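Local coordinates for protein hydroxylase (PDB 2OR0) that is probably a flavin-dependent hydroxylase of the acyl-CoA dehydrogenase family, which uses reduced flavin and molecular oxygen to put one oxygen atom into a substrate, at residues G122-N125 with D126-M129; S153-S156 with G157-H160. All coordinates share one frame; numbering follows the deposited sequence.

Contact 1: G122-N125 with D126-M129; sequences GEDN and DTWM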
loop_
_atom_site.group_PDB
_atom_site.type_symbol
_atom_site.label_atom_id
_atom_site.label_comp_id
_atom_site.label_asym_id
_atom_site.label_seq_id
_atom_site.Cartn_x
_atom_site.Cartn_y
_atom_site.Cartn_z
ATOM N N GLY A 122 20.526 -9.516 5.678
ATOM C CA GLY A 122 21.842 -10.187 5.698
ATOM C C GLY A 122 21.828 -11.684 5.446
ATOM O O GLY A 122 22.519 -12.168 4.556
ATOM N N GLU A 123 21.033 -12.426 6.205
ATOM C CA GLU A 123 20.955 -13.867 6.015
ATOM C C GLU A 123 19.930 -14.269 4.961
ATOM O O GLU A 123 20.155 -15.208 4.189
ATOM C CB GLU A 123 20.660 -14.571 7.341
ATOM C CG GLU A 123 21.812 -14.508 8.331
ATOM C CD GLU A 123 23.025 -15.295 7.835
ATOM O OE1 GLU A 123 22.923 -16.546 7.752
ATOM O OE2 GLU A 123 24.069 -14.666 7.511
ATOM N N ASP A 124 18.801 -13.559 4.936
ATOM C CA ASP A 124 17.695 -13.904 4.053
ATOM C C ASP A 124 17.093 -12.629 3.443
ATOM O O ASP A 124 16.455 -11.832 4.146
ATOM C CB ASP A 124 16.648 -14.681 4.842
ATOM C CG ASP A 124 15.580 -15.290 3.962
ATOM O OD1 ASP A 124 15.503 -14.953 2.753
ATOM O OD2 ASP A 124 14.798 -16.109 4.493
ATOM N N ASN A 125 17.336 -12.436 2.142
ATOM C CA ASN A 125 16.796 -11.304 1.379
ATOM C C ASN A 125 15.263 -11.277 1.406
ATOM O O ASN A 125 14.663 -10.243 1.165
ATOM C CB ASN A 125 17.229 -11.376 -0.098
ATOM C CG ASN A 125 18.745 -11.378 -0.288
ATOM O OD1 ASN A 125 19.497 -10.765 0.483
ATOM N ND2 ASN A 125 19.196 -12.068 -1.342
ATOM N N ASP A 126 14.650 -12.432 1.649
ATOM C CA ASP A 126 13.199 -12.562 1.604
ATOM C C ASP A 126 12.515 -12.366 2.960
ATOM O O ASP A 126 11.370 -12.787 3.148
ATOM C CB ASP A 126 12.793 -13.911 0.998
ATOM C CG ASP A 126 12.919 -13.930 -0.516
ATOM O OD1 ASP A 126 12.671 -12.882 -1.156
ATOM O OD2 ASP A 126 13.265 -14.998 -1.062
ATOM N N THR A 127 13.213 -11.714 3.882
ATOM C CA THR A 127 12.665 -11.349 5.183
ATOM C C THR A 127 11.780 -10.125 4.993
ATOM O O THR A 127 12.226 -9.120 4.409
ATOM C CB THR A 127 13.803 -11.031 6.193
ATOM O OG1 THR A 127 14.615 -12.195 6.357
ATOM C CG2 THR A 127 13.248 -10.627 7.551
ATOM N N TRP A 128 10.537 -10.215 5.477
ATOM C CA TRP A 128 9.557 -9.123 5.352
ATOM C C TRP A 128 9.407 -8.292 6.615
ATOM O O TRP A 128 9.533 -8.808 7.740
ATOM C CB TRP A 128 8.167 -9.663 4.993
ATOM C CG TRP A 128 8.061 -10.353 3.681
ATOM C CD1 TRP A 128 9.024 -10.445 2.700
ATOM C CD2 TRP A 128 6.898 -11.029 3.167
ATOM N NE1 TRP A 128 8.540 -11.168 1.630
ATOM C CE2 TRP A 128 7.238 -11.530 1.884
ATOM C CE3 TRP A 128 5.606 -11.261 3.669
ATOM C CZ2 TRP A 128 6.322 -12.255 1.087
ATOM C CZ3 TRP A 128 4.696 -11.993 2.885
ATOM C CH2 TRP A 128 5.065 -12.469 1.599
HETATM N N MSE A 129 9.109 -7.004 6.408
HETATM C CA MSE A 129 8.732 -6.099 7.476
HETATM C C MSE A 129 7.232 -5.780 7.398
HETATM O O MSE A 129 6.690 -5.556 6.304
HETATM C CB MSE A 129 9.522 -4.794 7.406
HETATM C CG MSE A 129 11.023 -4.942 7.582
HETATM SE SE MSE A 129 11.870 -3.356 6.886
HETATM C CE MSE A 129 12.083 -4.140 5.090
HETATM O O HOH W 1 15.178 -16.833 0.577
#
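The backbone oxygen D124 O is gripped twice by T127. The hydroxyl T127 OG1 donates to D124 O at 2.9 Å. The backbone T127 N donates to the same D124 O at a longer 3.3 Å. Both donors come from the same face of the carbonyl. The hydroxyl is tilted only 26° from its plane, while the amide stands well above it. The second bond closes a type I beta turn from D124 to T127. T127 OG1 is anti to its own carbonyl carbon, which turns the hydroxyl toward the start of the turn.

The D124 side chain adds an Asx turn at the same place. D126 N donates to D124 OD1 at 2.9 Å and meets it from above the carboxylate plane. With CG anti to the backbone N (chi1 -170°), the D124 carboxylate is held over the turn. The carboxylates of D124 and D126 come near each other with planes 68° apart, D124 OD1 lying 4.4 Å from D126 OD2. A water donates to both of these oxygens and probably eases their repulsion. R64 gives the other oxygen of D126 a weak, long ion pair.

The turn is a surface feature between helix 114-121 and strand 129-130. I120 O of that helix is a weak second acceptor, competing with D124 O for the one T127 OG1 proton. N125 O accepts from Q67. Beyond the turn the chain goes inward. W128 makes a cation-pi contact with R58 of helix 51-60, and the selenomethionine at M129 packs against both helix 114-121 and strand 163-170.

Contact 2: S153-S156 with G157-H160; sequences SFSS and GTDH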
loop_
_atom_site.group_PDB
_atom_site.type_symbol
_atom_site.label_atom_id
_atom_site.label_comp_id
_atom_site.label_asym_id
_atom_site.label_seq_id
_atom_site.Cartn_x
_atom_site.Cartn_y
_atom_site.Cartn_z
ATOM N N SER A 153 -2.647 -0.692 15.174
ATOM C CA SER A 153 -3.593 -1.525 14.438
ATOM C C SER A 153 -3.257 -1.540 12.942
ATOM O O SER A 153 -2.405 -0.765 12.494
ATOM C CB SER A 153 -5.014 -0.986 14.664
ATOM O OG SER A 153 -5.041 0.379 14.330
ATOM N N PHE A 154 -3.938 -2.406 12.179
ATOM C CA PHE A 154 -3.792 -2.468 10.719
ATOM C C PHE A 154 -2.366 -2.881 10.305
ATOM O O PHE A 154 -1.810 -2.313 9.365
ATOM C CB PHE A 154 -4.179 -1.123 10.061
ATOM C CG PHE A 154 -4.942 -1.238 8.728
ATOM C CD1 PHE A 154 -6.072 -0.427 8.488
ATOM C CD2 PHE A 154 -4.510 -2.092 7.690
ATOM C CE1 PHE A 154 -6.768 -0.485 7.239
ATOM C CE2 PHE A 154 -5.208 -2.169 6.463
ATOM C CZ PHE A 154 -6.331 -1.369 6.236
ATOM N N SER A 155 -1.795 -3.878 10.990
ATOM C CA SER A 155 -0.474 -4.395 10.607
ATOM C C SER A 155 -0.603 -5.448 9.501
ATOM O O SER A 155 -0.634 -6.642 9.775
ATOM C CB SER A 155 0.259 -4.963 11.831
ATOM O OG SER A 155 1.576 -5.395 11.498
ATOM N N SER A 156 -0.680 -5.002 8.241
ATOM C CA SER A 156 -1.015 -5.898 7.122
ATOM C C SER A 156 0.038 -6.975 6.909
ATOM O O SER A 156 1.224 -6.667 6.916
ATOM C CB SER A 156 -1.184 -5.091 5.817
ATOM O OG SER A 156 -2.178 -4.106 5.972
ATOM N N GLY A 157 -0.395 -8.222 6.691
ATOM C CA GLY A 157 0.525 -9.328 6.390
ATOM C C GLY A 157 1.415 -9.748 7.562
ATOM O O GLY A 157 2.367 -10.498 7.380
ATOM N N THR A 158 1.086 -9.281 8.768
ATOM C CA THR A 158 1.989 -9.350 9.926
ATOM C C THR A 158 2.439 -10.763 10.338
ATOM O O THR A 158 3.589 -10.935 10.764
ATOM C CB THR A 158 1.432 -8.534 11.133
ATOM O OG1 THR A 158 2.507 -8.150 11.988
ATOM C CG2 THR A 158 0.366 -9.292 11.931
ATOM N N ASP A 159 1.556 -11.756 10.187
ATOM C CA ASP A 159 1.902 -13.153 10.473
ATOM C C ASP A 159 3.065 -13.663 9.626
ATOM O O ASP A 159 3.687 -14.679 9.962
ATOM C CB ASP A 159 0.696 -14.076 10.247
ATOM C CG ASP A 159 -0.435 -13.816 11.238
ATOM O OD1 ASP A 159 -0.187 -13.939 12.453
ATOM O OD2 ASP A 159 -1.564 -13.484 10.802
ATOM N N HIS A 160 3.340 -12.971 8.516
ATOM C CA HIS A 160 4.350 -13.432 7.562
ATOM C C HIS A 160 5.618 -12.573 7.598
ATOM O O HIS A 160 6.536 -12.743 6.780
ATOM C CB HIS A 160 3.728 -13.482 6.164
ATOM C CG HIS A 160 2.603 -14.463 6.051
ATOM N ND1 HIS A 160 2.808 -15.828 6.030
ATOM C CD2 HIS A 160 1.259 -14.281 5.970
ATOM C CE1 HIS A 160 1.639 -16.443 5.932
ATOM N NE2 HIS A 160 0.687 -15.527 5.891
#
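G157 follows directly on S156 and takes the third place of a type II beta turn from S155 to T158. Its phi is positive (69°), a conformation that favours glycine, and S156 O leaves little space beside its CA. S156 sits at the second place, and its OG is hydrogen-bonded to S209 OG and W97 NE1.

T158 makes the polar contacts across the turn. Its backbone N makes a weak hydrogen bond to S155 O, 3.3 Å away, with an N-H...O angle of 134°. Its CB and OG1 both meet S155 OG, and T158 OG1 comes within 2.9 Å of it. Both hydroxyls are anti to their own backbone N (chi1 -156° for T158), which brings them together on one side of the turn. S155 OG is also hydrogen-bonded to S131 O, just after strand 129-130. That carbonyl can only accept, so S155 OG donates to it and can accept from T158 OG1. This last bond is probable but not settled, because the T158 proton has another acceptor within reach. T158 CB and CG2 both pack on S155 O, CB being the closer at 3.1 Å. Both S155 and T158 pack on A130 and L212.

D159 continues the short 3-10 segment 158-160. Its carboxylate forms a salt bridge with K210. H160 closes the segment, its N bonding to G157 O at 2.9 Å. The H160 ring reaches L49 O through NE2 and packs against helix 51-60.

S155 is itself the centre of an inverse gamma turn, so the chain bends twice in succession as strand 145-155 ends. The result is a type II turn running into a 3-10 turn. It links two strands of the mixed sheet that forms the beta domain of the acyl-CoA dehydrogenase fold.

Overall arrangement
The two contacts come in series along the chain, contact 1 first, with centres 16 Å apart. Contact 1 is the surface turn that leads from helix 114-121 into strand 129-130. Contact 2 is the buried turn that leads from strand 145-155 toward strand 163-170. Strand 163-170 joins them, because it pairs in parallel with strand 129-130. The contacts also touch directly, W128 CE3 lying 3.6 Å from H160 O. R58 of helix 51-60 serves both, through W128 in one and H160 O in the other. Together they mark a seam where the helices near the N-terminus meet the beta sheet of this acyl-CoA dehydrogenase-like protein.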